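Local coordinates for protein putative carbohydrate-active enzyme (Uncultured organism, PDB 5WH8) that probably hydrolyses the O-glycosidic bonds of cellulose through its glycoside hydrolase family 5 domain, the part of a longer multi-modular enzyme described here, at residues A[27-32]-A[309-315]; A[105-111]-A[143-149]; A[168-172]-A[199-204]. All coordinates share one frame. Numbering follows the deposited sequence.

Contact 1 of 3, residues A[27-32]-A[309-315]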
loop_
_atom_site.group_PDB
_atom_site.type_symbol
_atom_site.label_atom_id
_atom_site.label_comp_id
_atom_site.label_asym_id
_atom_site.label_seq_id
_atom_site.Cartn_x
_atom_site.Cartn_y
_atom_site.Cartn_z
ATOM N N LYS A 27 13.037 6.445 -15.032
ATOM C CA LYS A 27 12.209 5.596 -15.897
ATOM C C LYS A 27 10.880 5.269 -15.209
ATOM O O LYS A 27 10.867 5.034 -14.004
ATOM C CB LYS A 27 12.937 4.296 -16.236
ATOM C CG LYS A 27 14.299 4.459 -16.927
ATOM C CD LYS A 27 14.967 3.094 -17.088
ATOM C CE LYS A 27 16.269 3.183 -17.856
ATOM N NZ LYS A 27 16.895 1.836 -17.970
ATOM N N PRO A 28 9.763 5.246 -15.958
ATOM C CA PRO A 28 8.468 4.858 -15.364
ATOM C C PRO A 28 8.509 3.458 -14.747
ATOM O O PRO A 28 9.088 2.545 -15.352
ATOM C CB PRO A 28 7.504 4.888 -16.553
ATOM C CG PRO A 28 8.155 5.808 -17.538
ATOM C CD PRO A 28 9.627 5.545 -17.398
ATOM N N VAL A 29 7.892 3.306 -13.572
ATOM C CA VAL A 29 7.859 2.033 -12.835
ATOM C C VAL A 29 6.428 1.712 -12.464
ATOM O O VAL A 29 5.722 2.605 -12.008
ATOM C CB VAL A 29 8.714 2.108 -11.528
ATOM C CG1 VAL A 29 8.516 0.880 -10.624
ATOM C CG2 VAL A 29 10.189 2.261 -11.848
ATOM N N GLN A 30 6.022 0.456 -12.662
ATOM C CA GLN A 30 4.768 -0.096 -12.125
ATOM C C GLN A 30 5.147 -1.251 -11.185
ATOM O O GLN A 30 5.734 -2.239 -11.633
ATOM C CB GLN A 30 3.845 -0.598 -13.248
ATOM C CG GLN A 30 2.592 -1.313 -12.712
ATOM C CD GLN A 30 1.792 -2.040 -13.759
ATOM O OE1 GLN A 30 2.339 -2.644 -14.683
ATOM N NE2 GLN A 30 0.475 -2.007 -13.611
ATOM N N LEU A 31 4.801 -1.125 -9.906
ATOM C CA LEU A 31 5.057 -2.163 -8.892
ATOM C C LEU A 31 3.794 -2.982 -8.663
ATOM O O LEU A 31 2.700 -2.455 -8.772
ATOM C CB LEU A 31 5.486 -1.541 -7.568
ATOM C CG LEU A 31 6.704 -0.605 -7.571
ATOM C CD1 LEU A 31 6.891 0.043 -6.199
ATOM C CD2 LEU A 31 7.991 -1.356 -8.050
ATOM N N ARG A 32 3.976 -4.263 -8.328
ATOM C CA ARG A 32 2.882 -5.185 -8.051
ATOM C C ARG A 32 3.171 -5.938 -6.761
ATOM O O ARG A 32 4.261 -6.486 -6.606
ATOM C CB ARG A 32 2.700 -6.182 -9.211
ATOM C CG ARG A 32 2.627 -5.495 -10.591
ATOM C CD ARG A 32 2.586 -6.518 -11.750
ATOM N NE ARG A 32 3.758 -7.383 -11.715
ATOM C CZ ARG A 32 4.442 -7.815 -12.777
ATOM N NH1 ARG A 32 4.085 -7.487 -14.023
ATOM N NH2 ARG A 32 5.491 -8.595 -12.584
ATOM N N GLN A 309 4.033 -12.381 -14.194
ATOM C CA GLN A 309 4.297 -11.771 -15.503
ATOM C C GLN A 309 5.636 -11.029 -15.482
ATOM O O GLN A 309 6.177 -10.718 -14.416
ATOM C CB GLN A 309 3.170 -10.809 -15.893
ATOM C CG GLN A 309 1.781 -11.449 -15.958
ATOM C CD GLN A 309 1.727 -12.725 -16.784
ATOM O OE1 GLN A 309 2.173 -12.772 -17.926
ATOM N NE2 GLN A 309 1.160 -13.772 -16.199
ATOM N N PRO A 310 6.196 -10.761 -16.668
ATOM C CA PRO A 310 7.428 -9.960 -16.721
ATOM C C PRO A 310 7.309 -8.653 -15.935
ATOM O O PRO A 310 6.245 -8.028 -15.925
ATOM C CB PRO A 310 7.599 -9.683 -18.215
ATOM C CG PRO A 310 6.923 -10.830 -18.879
ATOM C CD PRO A 310 5.763 -11.197 -18.008
ATOM N N LYS A 311 8.393 -8.266 -15.275
ATOM C CA LYS A 311 8.422 -7.017 -14.514
ATOM C C LYS A 311 8.031 -5.830 -15.365
ATOM O O LYS A 311 8.443 -5.702 -16.529
ATOM C CB LYS A 311 9.805 -6.770 -13.920
ATOM C CG LYS A 311 10.298 -7.790 -12.915
ATOM C CD LYS A 311 9.362 -7.911 -11.710
ATOM C CE LYS A 311 9.977 -8.747 -10.614
ATOM N NZ LYS A 311 9.043 -8.985 -9.489
ATOM N N SER A 312 7.257 -4.941 -14.757
ATOM C CA SER A 312 6.779 -3.732 -15.407
ATOM C C SER A 312 7.699 -2.544 -15.066
ATOM O O SER A 312 7.269 -1.450 -14.666
ATOM C CB SER A 312 5.341 -3.450 -14.997
ATOM O OG SER A 312 4.735 -2.547 -15.886
ATOM N N TYR A 313 8.989 -2.799 -15.237
ATOM C CA TYR A 313 10.016 -1.782 -15.124
ATOM C C TYR A 313 11.260 -2.284 -15.823
ATOM O O TYR A 313 11.388 -3.478 -16.120
ATOM C CB TYR A 313 10.317 -1.436 -13.662
ATOM C CG TYR A 313 10.504 -2.589 -12.693
ATOM C CD1 TYR A 313 11.715 -3.274 -12.589
ATOM C CD2 TYR A 313 9.474 -2.958 -11.847
ATOM C CE1 TYR A 313 11.890 -4.302 -11.662
ATOM C CE2 TYR A 313 9.630 -3.985 -10.934
ATOM C CZ TYR A 313 10.824 -4.653 -10.837
ATOM O OH TYR A 313 10.982 -5.684 -9.910
ATOM N N GLU A 314 12.169 -1.353 -16.097
ATOM C CA GLU A 314 13.460 -1.671 -16.681
ATOM C C GLU A 314 14.544 -1.238 -15.704
ATOM O O GLU A 314 14.507 -0.137 -15.165
ATOM C CB GLU A 314 13.621 -0.968 -18.039
ATOM C CG GLU A 314 14.967 -1.160 -18.706
ATOM C CD GLU A 314 15.088 -0.338 -19.977
ATOM O OE1 GLU A 314 15.923 0.588 -20.013
ATOM O OE2 GLU A 314 14.334 -0.612 -20.936
ATOM N N SER A 315 15.502 -2.113 -15.456
ATOM C CA SER A 315 16.538 -1.831 -14.481
ATOM C C SER A 315 17.294 -0.540 -14.789
ATOM O O SER A 315 17.474 -0.177 -15.958
ATOM C CB SER A 315 17.528 -2.993 -14.435
ATOM O OG SER A 315 18.550 -2.755 -13.486
HETATM O O HOH W 1 11.554 1.297 -15.316
HETATM O O HOH W 2 6.322 -4.944 -11.891
HETATM O O HOH W 3 5.719 -8.282 -9.638
#
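Two loops run side by side in roughly opposite directions (146° apart), and side chains and backbone both join them, with Lys27 and Arg32 reaching across at the two ends. Arg32 bends back with chi1 and chi3 both near m, so that its guanidinium reaches 309-315 although its CA-CB bond points sideways. At the edge of the group, Arg32 NH1 donates to Pro310 O (2.9 Å) and Arg32 NH2 to Gln309 O (2.9 Å), a clamp on two consecutive carbonyls. At the other end, Lys27 leaves the backbone in the m rotamer and stays fully extended. Lys27 NZ thereby forms a salt bridge with Glu314 OE1 (2.6 Å) and a hydrogen bond to Ser315 O (2.9 Å). In the middle, Gln30 is held twice by Ser312: Gln30 N donates to Ser312 O (3.0 Å), and Ser312 OG donates to Gln30 OE1 (2.7 Å), while a water bridges Gln30 O and Ser312 N. With chi1 p, Tyr313 sets its CB 4.1 Å from Val29 CG2 and its ring atom CE2 4.2 Å from Leu31 CD2, while its hydroxyl is hydrogen-bonded to Asp61. Just beyond both segments lies the disulfide between Cys25 and Cys316. Together these links fasten the tail that follows helix 298-307 to the entry of strand 32-36, the first strand of the TIM barrel, at its N-terminal end.

Contact 2 of 3, residues A[105-111]-A[143-149]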
loop_
_atom_site.group_PDB
_atom_site.type_symbol
_atom_site.label_atom_id
_atom_site.label_comp_id
_atom_site.label_asym_id
_atom_site.label_seq_id
_atom_site.Cartn_x
_atom_site.Cartn_y
_atom_site.Cartn_z
ATOM N N ILE A 105 5.269 -0.317 2.108
ATOM C CA ILE A 105 4.320 0.743 2.456
ATOM C C ILE A 105 3.973 0.638 3.927
ATOM O O ILE A 105 3.498 -0.420 4.379
ATOM C CB ILE A 105 3.016 0.674 1.647
ATOM C CG1 ILE A 105 3.288 0.794 0.152
ATOM C CG2 ILE A 105 2.082 1.791 2.069
ATOM C CD1 ILE A 105 2.064 0.541 -0.730
ATOM N N ILE A 106 4.224 1.726 4.660
ATOM C CA ILE A 106 3.767 1.900 6.031
ATOM C C ILE A 106 2.410 2.572 5.942
ATOM O O ILE A 106 2.319 3.755 5.552
ATOM C CB ILE A 106 4.767 2.753 6.850
ATOM C CG1 ILE A 106 6.141 2.069 6.875
ATOM C CG2 ILE A 106 4.241 2.982 8.273
ATOM C CD1 ILE A 106 7.237 2.864 7.613
ATOM N N ASP A 107 1.356 1.812 6.241
ATOM C CA ASP A 107 -0.028 2.295 6.054
ATOM C C ASP A 107 -0.729 2.548 7.395
ATOM O O ASP A 107 -0.991 1.618 8.172
ATOM C CB ASP A 107 -0.772 1.263 5.183
ATOM C CG ASP A 107 -2.287 1.291 5.338
ATOM O OD1 ASP A 107 -2.901 2.360 5.552
ATOM O OD2 ASP A 107 -2.872 0.181 5.215
ATOM N N TRP A 108 -0.977 3.828 7.684
ATOM C CA TRP A 108 -1.777 4.244 8.844
ATOM C C TRP A 108 -3.244 3.995 8.478
ATOM O O TRP A 108 -3.897 4.788 7.768
ATOM C CB TRP A 108 -1.493 5.708 9.171
ATOM C CG TRP A 108 -2.190 6.286 10.383
ATOM C CD1 TRP A 108 -3.215 7.203 10.387
ATOM C CD2 TRP A 108 -1.886 6.020 11.765
ATOM N NE1 TRP A 108 -3.558 7.527 11.683
ATOM C CE2 TRP A 108 -2.760 6.812 12.543
ATOM C CE3 TRP A 108 -0.963 5.189 12.411
ATOM C CZ2 TRP A 108 -2.749 6.784 13.936
ATOM C CZ3 TRP A 108 -0.940 5.170 13.791
ATOM C CH2 TRP A 108 -1.834 5.951 14.542
ATOM N N HIS A 109 -3.748 2.854 8.930
ATOM C CA HIS A 109 -4.922 2.226 8.300
ATOM C C HIS A 109 -6.209 2.650 8.983
ATOM O O HIS A 109 -6.812 1.867 9.714
ATOM C CB HIS A 109 -4.750 0.692 8.310
ATOM C CG HIS A 109 -5.667 -0.069 7.381
ATOM N ND1 HIS A 109 -5.360 -0.274 6.053
ATOM C CD2 HIS A 109 -6.824 -0.751 7.600
ATOM C CE1 HIS A 109 -6.286 -1.028 5.488
ATOM N NE2 HIS A 109 -7.193 -1.331 6.404
ATOM N N VAL A 110 -6.603 3.905 8.736
ATOM C CA VAL A 110 -7.892 4.441 9.210
ATOM C C VAL A 110 -9.039 3.764 8.452
ATOM O O VAL A 110 -8.910 3.469 7.262
ATOM C CB VAL A 110 -7.989 5.974 9.050
ATOM C CG1 VAL A 110 -6.836 6.670 9.723
ATOM C CG2 VAL A 110 -8.071 6.395 7.612
ATOM N N LEU A 111 -10.136 3.491 9.157
ATOM C CA LEU A 111 -11.301 2.883 8.545
ATOM C C LEU A 111 -12.578 3.091 9.378
ATOM O O LEU A 111 -13.423 3.907 9.013
ATOM C CB LEU A 111 -11.033 1.397 8.316
ATOM C CG LEU A 111 -12.094 0.580 7.571
ATOM C CD1 LEU A 111 -12.394 1.145 6.175
ATOM C CD2 LEU A 111 -11.610 -0.847 7.507
ATOM N N LEU A 143 7.554 3.764 1.564
ATOM C CA LEU A 143 6.564 4.760 1.132
ATOM C C LEU A 143 5.613 4.976 2.301
ATOM O O LEU A 143 5.329 4.029 3.028
ATOM C CB LEU A 143 5.768 4.319 -0.103
ATOM C CG LEU A 143 6.561 4.105 -1.399
ATOM C CD1 LEU A 143 7.175 2.720 -1.405
ATOM C CD2 LEU A 143 5.686 4.261 -2.631
ATOM N N TYR A 144 5.113 6.199 2.473
ATOM C CA TYR A 144 4.281 6.555 3.628
ATOM C C TYR A 144 2.813 6.769 3.213
ATOM O O TYR A 144 2.481 7.748 2.535
ATOM C CB TYR A 144 4.857 7.831 4.301
ATOM C CG TYR A 144 6.315 7.733 4.781
ATOM C CD1 TYR A 144 6.799 6.582 5.417
ATOM C CD2 TYR A 144 7.187 8.815 4.635
ATOM C CE1 TYR A 144 8.106 6.526 5.886
ATOM C CE2 TYR A 144 8.481 8.759 5.073
ATOM C CZ TYR A 144 8.943 7.610 5.698
ATOM O OH TYR A 144 10.238 7.565 6.170
ATOM N N GLU A 145 1.927 5.846 3.606
ATOM C CA GLU A 145 0.496 5.943 3.303
ATOM C C GLU A 145 -0.207 6.487 4.554
ATOM O O GLU A 145 -0.440 5.747 5.514
ATOM C CB GLU A 145 -0.058 4.572 2.875
ATOM C CG GLU A 145 -1.548 4.575 2.522
ATOM C CD GLU A 145 -2.062 3.258 1.961
ATOM O OE1 GLU A 145 -1.306 2.263 1.959
ATOM O OE2 GLU A 145 -3.250 3.213 1.558
ATOM N N ILE A 146 -0.520 7.786 4.550
ATOM C CA ILE A 146 -0.830 8.514 5.784
ATOM C C ILE A 146 -2.285 8.327 6.297
ATOM O O ILE A 146 -2.545 8.644 7.471
ATOM C CB ILE A 146 -0.483 10.046 5.624
ATOM C CG1 ILE A 146 -1.184 10.660 4.402
ATOM C CG2 ILE A 146 1.030 10.238 5.541
ATOM C CD1 ILE A 146 -1.161 12.220 4.385
ATOM N N CYS A 147 -3.203 7.838 5.459
ATOM C CA CYS A 147 -4.597 7.537 5.873
ATOM C C CYS A 147 -5.341 6.647 4.860
ATOM O O CYS A 147 -5.950 7.129 3.915
ATOM C CB CYS A 147 -5.412 8.832 6.107
ATOM S SG CYS A 147 -5.366 10.054 4.770
ATOM N N ASN A 148 -5.322 5.346 5.114
ATOM C CA ASN A 148 -5.933 4.322 4.239
ATOM C C ASN A 148 -7.222 4.707 3.468
ATOM O O ASN A 148 -7.197 4.881 2.229
ATOM C CB ASN A 148 -6.207 3.089 5.119
ATOM C CG ASN A 148 -7.019 2.008 4.422
ATOM O OD1 ASN A 148 -6.676 1.568 3.329
ATOM N ND2 ASN A 148 -8.094 1.560 5.074
ATOM N N GLU A 149 -8.341 4.784 4.184
ATOM C CA GLU A 149 -9.672 5.024 3.587
ATOM C C GLU A 149 -10.499 6.021 4.393
ATOM O O GLU A 149 -11.316 5.628 5.239
ATOM C CB GLU A 149 -10.476 3.718 3.448
ATOM C CG GLU A 149 -9.970 2.855 2.292
ATOM C CD GLU A 149 -10.742 1.562 2.127
ATOM O OE1 GLU A 149 -11.693 1.300 2.900
ATOM O OE2 GLU A 149 -10.418 0.782 1.203
#
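Neighbouring parallel strands of a TIM barrel pair here and run on into the loops at their C-terminal ends, where family 5 glycoside hydrolases have their active site. Ile105, Ile106 and Asp107 stand in register with Leu143, Tyr144 and Glu145, the axes 4.8 Å apart at 15°. The ladder is built from Ile106 N to Leu143 O (3.0 Å), Glu145 N to Ile106 O (2.9 Å) and Trp108 N to Glu145 O (2.9 Å). Ile146 is then passed over, and Asn148 N donates to Trp108 O (3.1 Å), which also accepts from Val110 N in an inverse gamma turn centred on His109. Asn148 ND2 lies over one face of the His109 ring and donates to Val110 O (3.0 Å), while Asn148 OD1 is hydrogen-bonded to Arg64. His109 ND1 is itself hydrogen-bonded to Asp107 OD2 (2.7 Å). Glu149, preceded by Asn148 just past the fourth strand, sits where family 5 enzymes carry the acid/base, consistent with that role, and is hydrogen-bonded to His209. Asp107 and Glu145 bring like charges close inside the barrel, Asp107 OD1 3.9 Å from Glu145 OE1, and Glu145 is salt-bridged to Arg64 and hydrogen-bonded to Thr236. Strand 62-68 flanks strand 103-109 on its other edge, Glu237 of strand 233-239 touches His109, Asn148 and Glu149 across the interior, and helix 157-172 covers Tyr144, Ile146 and Cys147 from outside.

Contact 3 of 3, residues A[168-172]-A[199-204]. With EDO (1,2-ethanediol), chain C.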
loop_
_atom_site.group_PDB
_atom_site.type_symbol
_atom_site.label_atom_id
_atom_site.label_comp_id
_atom_site.label_asym_id
_atom_site.label_seq_id
_atom_site.Cartn_x
_atom_site.Cartn_y
_atom_site.Cartn_z
ATOM N N ILE A 168 1.927 15.978 6.793
ATOM C CA ILE A 168 3.024 15.994 5.827
ATOM C C ILE A 168 4.186 16.881 6.305
ATOM O O ILE A 168 5.343 16.490 6.150
ATOM C CB ILE A 168 2.534 16.403 4.423
ATOM C CG1 ILE A 168 1.695 15.239 3.843
ATOM C CG2 ILE A 168 3.716 16.736 3.491
ATOM C CD1 ILE A 168 1.051 15.548 2.521
ATOM N N PRO A 169 3.898 18.050 6.911
ATOM C CA PRO A 169 5.056 18.817 7.407
ATOM C C PRO A 169 5.864 18.096 8.493
ATOM O O PRO A 169 7.079 18.306 8.617
ATOM C CB PRO A 169 4.411 20.098 7.963
ATOM C CG PRO A 169 3.146 20.247 7.161
ATOM C CD PRO A 169 2.646 18.819 6.998
ATOM N N VAL A 170 5.196 17.272 9.284
ATOM C CA VAL A 170 5.853 16.496 10.335
ATOM C C VAL A 170 6.762 15.438 9.710
ATOM O O VAL A 170 7.867 15.179 10.194
ATOM C CB VAL A 170 4.811 15.843 11.255
ATOM C CG1 VAL A 170 5.450 14.861 12.219
ATOM C CG2 VAL A 170 4.026 16.918 12.019
ATOM N N ILE A 171 6.294 14.832 8.629
ATOM C CA ILE A 171 7.111 13.862 7.907
ATOM C C ILE A 171 8.295 14.544 7.191
ATOM O O ILE A 171 9.438 14.102 7.286
ATOM C CB ILE A 171 6.239 13.083 6.881
ATOM C CG1 ILE A 171 5.277 12.153 7.631
ATOM C CG2 ILE A 171 7.122 12.323 5.873
ATOM C CD1 ILE A 171 4.283 11.424 6.693
ATOM N N ARG A 172 8.013 15.633 6.490
ATOM C CA ARG A 172 8.997 16.243 5.602
ATOM C C ARG A 172 10.100 16.979 6.366
ATOM O O ARG A 172 11.191 17.156 5.833
ATOM C CB ARG A 172 8.290 17.183 4.616
ATOM C CG ARG A 172 7.447 16.445 3.560
ATOM C CD ARG A 172 8.358 15.817 2.507
ATOM N NE ARG A 172 7.787 14.745 1.678
ATOM C CZ ARG A 172 7.148 14.924 0.530
ATOM N NH1 ARG A 172 6.897 16.150 0.066
ATOM N NH2 ARG A 172 6.705 13.865 -0.130
ATOM N N LEU A 199 -2.959 18.904 -3.144
ATOM C CA LEU A 199 -1.890 19.294 -2.214
ATOM C C LEU A 199 -0.727 19.986 -2.940
ATOM O O LEU A 199 -0.423 19.659 -4.091
ATOM C CB LEU A 199 -1.366 18.064 -1.461
ATOM C CG LEU A 199 -2.376 17.380 -0.552
ATOM C CD1 LEU A 199 -1.942 15.939 -0.244
ATOM C CD2 LEU A 199 -2.492 18.196 0.722
ATOM N N SER A 200 -0.077 20.942 -2.275
ATOM C CA SER A 200 1.017 21.695 -2.924
ATOM C C SER A 200 2.421 21.112 -2.726
ATOM O O SER A 200 3.414 21.712 -3.139
ATOM C CB SER A 200 1.016 23.150 -2.433
ATOM O OG SER A 200 -0.180 23.779 -2.842
ATOM N N TYR A 201 2.510 19.940 -2.117
ATOM C CA TYR A 201 3.795 19.316 -1.819
ATOM C C TYR A 201 4.300 18.484 -2.996
ATOM O O TYR A 201 3.498 17.968 -3.769
ATOM C CB TYR A 201 3.672 18.408 -0.588
ATOM C CG TYR A 201 3.108 19.084 0.636
ATOM C CD1 TYR A 201 3.889 19.923 1.412
ATOM C CD2 TYR A 201 1.788 18.874 1.020
ATOM C CE1 TYR A 201 3.366 20.543 2.541
ATOM C CE2 TYR A 201 1.267 19.475 2.136
ATOM C CZ TYR A 201 2.051 20.321 2.890
ATOM O OH TYR A 201 1.503 20.921 4.008
ATOM N N ASP A 202 5.621 18.330 -3.102
ATOM C CA ASP A 202 6.246 17.422 -4.069
ATOM C C ASP A 202 6.150 15.947 -3.630
ATOM O O ASP A 202 5.996 15.650 -2.441
ATOM C CB ASP A 202 7.740 17.756 -4.258
ATOM C CG ASP A 202 7.986 19.157 -4.782
ATOM O OD1 ASP A 202 7.194 19.648 -5.617
ATOM O OD2 ASP A 202 9.005 19.758 -4.365
ATOM N N ASN A 203 6.325 15.040 -4.592
ATOM C CA ASN A 203 6.416 13.590 -4.330
ATOM C C ASN A 203 5.205 13.104 -3.540
ATOM O O ASN A 203 5.338 12.395 -2.541
ATOM C CB ASN A 203 7.724 13.241 -3.604
ATOM C CG ASN A 203 8.902 13.193 -4.532
ATOM O OD1 ASN A 203 8.774 12.810 -5.696
ATOM N ND2 ASN A 203 10.058 13.615 -4.040
ATOM N N VAL A 204 4.025 13.479 -4.023
ATOM C CA VAL A 204 2.760 13.010 -3.458
ATOM C C VAL A 204 1.960 12.251 -4.517
ATOM O O VAL A 204 1.839 12.683 -5.673
ATOM C CB VAL A 204 1.902 14.179 -2.891
ATOM C CG1 VAL A 204 0.518 13.703 -2.452
ATOM C CG2 VAL A 204 2.622 14.837 -1.725
HETATM C C1 EDO C . 1.263 14.939 -9.277
HETATM O O1 EDO C . 2.621 14.518 -9.095
HETATM C C2 EDO C . 0.523 14.783 -7.957
HETATM O O2 EDO C . 0.148 13.412 -7.762
#
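Ile168 forms the apolar centre by presenting its branched side chain to the ring of Tyr201: CG2 sits over the ring face, 3.6 Å from the centroid and only 6° off the normal, a clear CH-pi contact. CD1 of Ile168 fills the adjoining space, 3.7 Å from Tyr201 CD2 and 4.1 Å from Leu199 CD1. Farther out, Pro169 CG approaches Tyr201 OH at 3.6 Å, one helix position along. A turn later, Arg172 supplies the polar edge. Arg172 NH1 donates to Asp202 O (2.7 Å), and Arg172 NH2 makes weak hydrogen bonds to Asp202 O (3.0 Å) and Asn203 O (3.1 Å), so the last residue of the helix holds the loop by its backbone carbonyls. NH2 of Arg172 also bonds to Lys178 O. A 1,2-ethanediol, probably from the crystallisation liquor, donates from EDO O2 to Val204 O (2.8 Å). The contact thus joins the end of helix 157-172 to the loop leading into strand 204-211, and strand 180-182 packs against both, Ile180 touching Ile168 and Arg172, Cys182 touching Leu199.

All three contacts belong to one TIM barrel, at different depths. Contact 1 spans the longest separation of the three, 277 residues, and contacts 2 and 3 follow one another within the span between its segments. Contact 2 pairs the third and fourth barrel strands near the core; contact 3 lies farther out, between the helix after the fourth strand and the loop before the sixth. Their centres are 15 Å apart and they touch: helix 157-172 packs on strand 142-145 through Tyr144 CD2 and Ile171 CG2 (3.7 Å), and on the residue just past it through Ile146 CG2 and Ile171 CD1 (3.6 Å). Contact 1 is about 23 Å and 25 Å away, centre to centre, and touches neither.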